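Local coordinates for protein cysteine protease-like virA (Shigella flexneri, PDB 3EB8) that acts as a secreted virulence effector of the EspG/VirA family, needed for bacterial entry into epithelial cells and later spread, although its proposed protease activity is disputed, at residues I41-C49 with S56-K64. Residues are numbered along the deposited sequence; the frame is centred on the assembly and turned at random.
Sequences IDGISIRLC and SVFYLDGDK
Ser45, Arg47 and Cys49 pair with Leu60, Phe58 and Ser56 across an antiparallel beta hairpin. The axes of strand segments 44-49 and 56-61 come within 4.7 Å, with an angle of 162° between their directions. Each of the three pairs makes two backbone hydrogen bonds. The bond from Cys49 N to Ser56 O is nearly straight, at 2.9 Å. The one from Ser45 N to Leu60 O is longer (3.1 Å) and more bent. Strands 35-41 and 66-69 flank the hairpin, whose two strands are thus internal to a five-stranded antiparallel meander.

One face is mainly apolar. Ile46 CG2 lies 3.6 Å from Val57 CG1, reaching it diagonally from the neighbouring pair. Leu48, directly opposite Val57, brings CD2 to the same methyl. Ile46 CG1 approaches Tyr59 CD2 at an oblique angle. Phe23 also touches Ile46 and Leu48.

The other face is mixed. Arg47 bends at its second torsion (chi2 -61°), and Leu60 CD2 sits over one face of its guanidinium, toward the rim. Within the strand, Arg47 NE donates to Ser45 OG at 2.8 Å, in the guanidinium plane. Ser45 OG also hydrogen-bonds Asn40 OD1, which helps position it. Arg47 NH1 forms a salt bridge with Glu35, so the guanidinium is held from two of its nitrogens. Further along, Cys49 SG makes an oblique sulfur-aromatic contact with Phe58, 3.8 Å from CD1 of that ring.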
loop_
_atom_site.group_PDB
_atom_site.type_symbol
_atom_site.label_atom_id
_atom_site.label_comp_id
_atom_site.label_asym_id
_atom_site.label_seq_id
_atom_site.Cartn_x
_atom_site.Cartn_y
_atom_site.Cartn_z
ATOM N N ILE A 41 -2.918 -24.802 -5.101
ATOM C CA ILE A 41 -1.970 -25.161 -6.141
ATOM C C ILE A 41 -2.243 -26.541 -6.720
ATOM O O ILE A 41 -1.978 -27.561 -6.094
ATOM C CB ILE A 41 -0.517 -25.033 -5.644
ATOM C CG1 ILE A 41 -0.228 -23.550 -5.335
ATOM C CG2 ILE A 41 0.465 -25.618 -6.685
ATOM C CD1 ILE A 41 0.724 -23.319 -4.181
ATOM N N ASP A 42 -2.825 -26.541 -7.911
ATOM C CA ASP A 42 -2.953 -27.730 -8.739
ATOM C C ASP A 42 -3.430 -28.959 -7.986
ATOM O O ASP A 42 -2.800 -30.014 -8.050
ATOM C CB ASP A 42 -1.624 -28.006 -9.443
ATOM C CG ASP A 42 -0.987 -26.735 -9.999
ATOM O OD1 ASP A 42 -1.730 -25.836 -10.460
ATOM O OD2 ASP A 42 0.257 -26.631 -9.965
ATOM N N GLY A 43 -4.554 -28.824 -7.292
ATOM C CA GLY A 43 -5.176 -29.954 -6.620
ATOM C C GLY A 43 -4.983 -29.908 -5.115
ATOM O O GLY A 43 -5.751 -30.479 -4.338
ATOM N N ILE A 44 -3.937 -29.213 -4.697
ATOM C CA ILE A 44 -3.642 -29.078 -3.284
ATOM C C ILE A 44 -4.085 -27.715 -2.761
ATOM O O ILE A 44 -4.215 -26.747 -3.513
ATOM C CB ILE A 44 -2.155 -29.295 -3.016
ATOM C CG1 ILE A 44 -1.810 -30.756 -3.293
ATOM C CG2 ILE A 44 -1.799 -28.915 -1.592
ATOM C CD1 ILE A 44 -0.573 -31.213 -2.613
ATOM N N SER A 45 -4.340 -27.653 -1.464
ATOM C CA SER A 45 -4.780 -26.420 -0.860
ATOM C C SER A 45 -4.151 -26.293 0.503
ATOM O O SER A 45 -4.114 -27.252 1.265
ATOM C CB SER A 45 -6.294 -26.410 -0.725
ATOM O OG SER A 45 -6.731 -25.163 -0.226
ATOM N N ILE A 46 -3.638 -25.112 0.806
ATOM C CA ILE A 46 -3.101 -24.844 2.124
ATOM C C ILE A 46 -3.953 -23.750 2.755
ATOM O O ILE A 46 -4.249 -22.743 2.118
ATOM C CB ILE A 46 -1.614 -24.419 2.068
ATOM C CG1 ILE A 46 -0.778 -25.497 1.398
ATOM C CG2 ILE A 46 -1.064 -24.212 3.455
ATOM C CD1 ILE A 46 -0.740 -25.408 -0.110
ATOM N N ARG A 47 -4.369 -23.966 3.995
ATOM C CA ARG A 47 -5.137 -22.969 4.705
ATOM C C ARG A 47 -4.380 -22.552 5.944
ATOM O O ARG A 47 -3.874 -23.394 6.691
ATOM C CB ARG A 47 -6.504 -23.520 5.093
ATOM C CG ARG A 47 -7.219 -24.231 3.975
ATOM C CD ARG A 47 -7.493 -23.306 2.804
ATOM N NE ARG A 47 -8.277 -23.999 1.787
ATOM C CZ ARG A 47 -9.586 -24.205 1.870
ATOM N NH1 ARG A 47 -10.261 -23.759 2.923
ATOM N NH2 ARG A 47 -10.215 -24.852 0.898
ATOM N N LEU A 48 -4.298 -21.249 6.166
ATOM C CA LEU A 48 -3.644 -20.725 7.349
ATOM C C LEU A 48 -4.701 -20.183 8.288
ATOM O O LEU A 48 -5.466 -19.295 7.916
ATOM C CB LEU A 48 -2.687 -19.614 6.963
ATOM C CG LEU A 48 -1.770 -19.991 5.803
ATOM C CD1 LEU A 48 -0.877 -18.812 5.408
ATOM C CD2 LEU A 48 -0.945 -21.199 6.166
ATOM N N CYS A 49 -4.748 -20.722 9.501
ATOM C CA CYS A 49 -5.783 -20.339 10.445
ATOM C C CYS A 49 -5.201 -19.798 11.737
ATOM O O CYS A 49 -4.142 -20.232 12.182
ATOM C CB CYS A 49 -6.705 -21.523 10.740
ATOM S SG CYS A 49 -7.421 -22.249 9.259
ATOM N N SER A 56 -2.298 -22.182 12.873
ATOM C CA SER A 56 -2.201 -23.565 12.428
ATOM C C SER A 56 -2.230 -23.601 10.905
ATOM O O SER A 56 -2.836 -22.740 10.258
ATOM C CB SER A 56 -3.334 -24.423 13.000
ATOM O OG SER A 56 -3.340 -24.370 14.413
ATOM N N VAL A 57 -1.567 -24.604 10.341
ATOM C CA VAL A 57 -1.530 -24.792 8.904
ATOM C C VAL A 57 -2.242 -26.078 8.528
ATOM O O VAL A 57 -1.967 -27.138 9.079
ATOM C CB VAL A 57 -0.095 -24.853 8.400
ATOM C CG1 VAL A 57 -0.081 -24.923 6.876
ATOM C CG2 VAL A 57 0.691 -23.644 8.920
ATOM N N PHE A 58 -3.168 -25.976 7.584
ATOM C CA PHE A 58 -3.906 -27.139 7.130
ATOM C C PHE A 58 -3.546 -27.472 5.689
ATOM O O PHE A 58 -3.565 -26.611 4.802
ATOM C CB PHE A 58 -5.403 -26.899 7.255
ATOM C CG PHE A 58 -5.882 -26.827 8.669
ATOM C CD1 PHE A 58 -5.740 -25.663 9.407
ATOM C CD2 PHE A 58 -6.483 -27.924 9.263
ATOM C CE1 PHE A 58 -6.182 -25.593 10.708
ATOM C CE2 PHE A 58 -6.933 -27.864 10.566
ATOM C CZ PHE A 58 -6.783 -26.696 11.291
ATOM N N TYR A 59 -3.206 -28.735 5.471
ATOM C CA TYR A 59 -2.818 -29.207 4.160
ATOM C C TYR A 59 -3.910 -30.117 3.615
ATOM O O TYR A 59 -4.155 -31.197 4.136
ATOM C CB TYR A 59 -1.482 -29.938 4.239
ATOM C CG TYR A 59 -0.348 -29.093 4.777
ATOM C CD1 TYR A 59 -0.040 -29.084 6.139
ATOM C CD2 TYR A 59 0.417 -28.310 3.925
ATOM C CE1 TYR A 59 1.005 -28.318 6.632
ATOM C CE2 TYR A 59 1.458 -27.539 4.405
ATOM C CZ TYR A 59 1.753 -27.545 5.752
ATOM O OH TYR A 59 2.799 -26.767 6.202
ATOM N N LEU A 60 -4.576 -29.668 2.565
ATOM C CA LEU A 60 -5.654 -30.445 1.956
ATOM C C LEU A 60 -5.235 -31.078 0.622
ATOM O O LEU A 60 -5.171 -30.393 -0.405
ATOM C CB LEU A 60 -6.885 -29.557 1.737
ATOM C CG LEU A 60 -7.707 -29.146 2.970
ATOM C CD1 LEU A 60 -6.827 -28.690 4.119
ATOM C CD2 LEU A 60 -8.710 -28.061 2.615
ATOM N N ASP A 61 -4.930 -32.372 0.644
ATOM C CA ASP A 61 -4.708 -33.103 -0.593
ATOM C C ASP A 61 -5.938 -33.939 -0.838
ATOM O O ASP A 61 -5.986 -35.101 -0.435
ATOM C CB ASP A 61 -3.470 -34.004 -0.518
ATOM C CG ASP A 61 -3.041 -34.538 -1.891
ATOM O OD1 ASP A 61 -1.898 -35.045 -2.012
ATOM O OD2 ASP A 61 -3.848 -34.448 -2.850
ATOM N N GLY A 62 -6.939 -33.333 -1.473
ATOM C CA GLY A 62 -8.154 -34.033 -1.845
ATOM C C GLY A 62 -9.083 -34.375 -0.695
ATOM O O GLY A 62 -10.223 -33.917 -0.664
ATOM N N ASP A 63 -8.600 -35.185 0.246
ATOM C CA ASP A 63 -9.427 -35.681 1.341
ATOM C C ASP A 63 -8.618 -35.991 2.603
ATOM O O ASP A 63 -9.177 -36.367 3.631
ATOM C CB ASP A 63 -10.185 -36.933 0.900
ATOM C CG ASP A 63 -9.263 -38.010 0.351
ATOM O OD1 ASP A 63 -8.050 -37.983 0.654
ATOM O OD2 ASP A 63 -9.754 -38.889 -0.387
ATOM N N LYS A 64 -7.304 -35.834 2.520
ATOM C CA LYS A 64 -6.422 -36.195 3.625
ATOM C C LYS A 64 -6.616 -35.286 4.833
ATOM O O LYS A 64 -7.036 -35.739 5.898
ATOM C CB LYS A 64 -4.958 -36.175 3.174
ATOM C CG LYS A 64 -4.630 -37.193 2.085
ATOM C CD LYS A 64 -3.139 -37.227 1.780
ATOM C CE LYS A 64 -2.321 -37.496 3.037
ATOM N NZ LYS A 64 -2.651 -38.804 3.673
#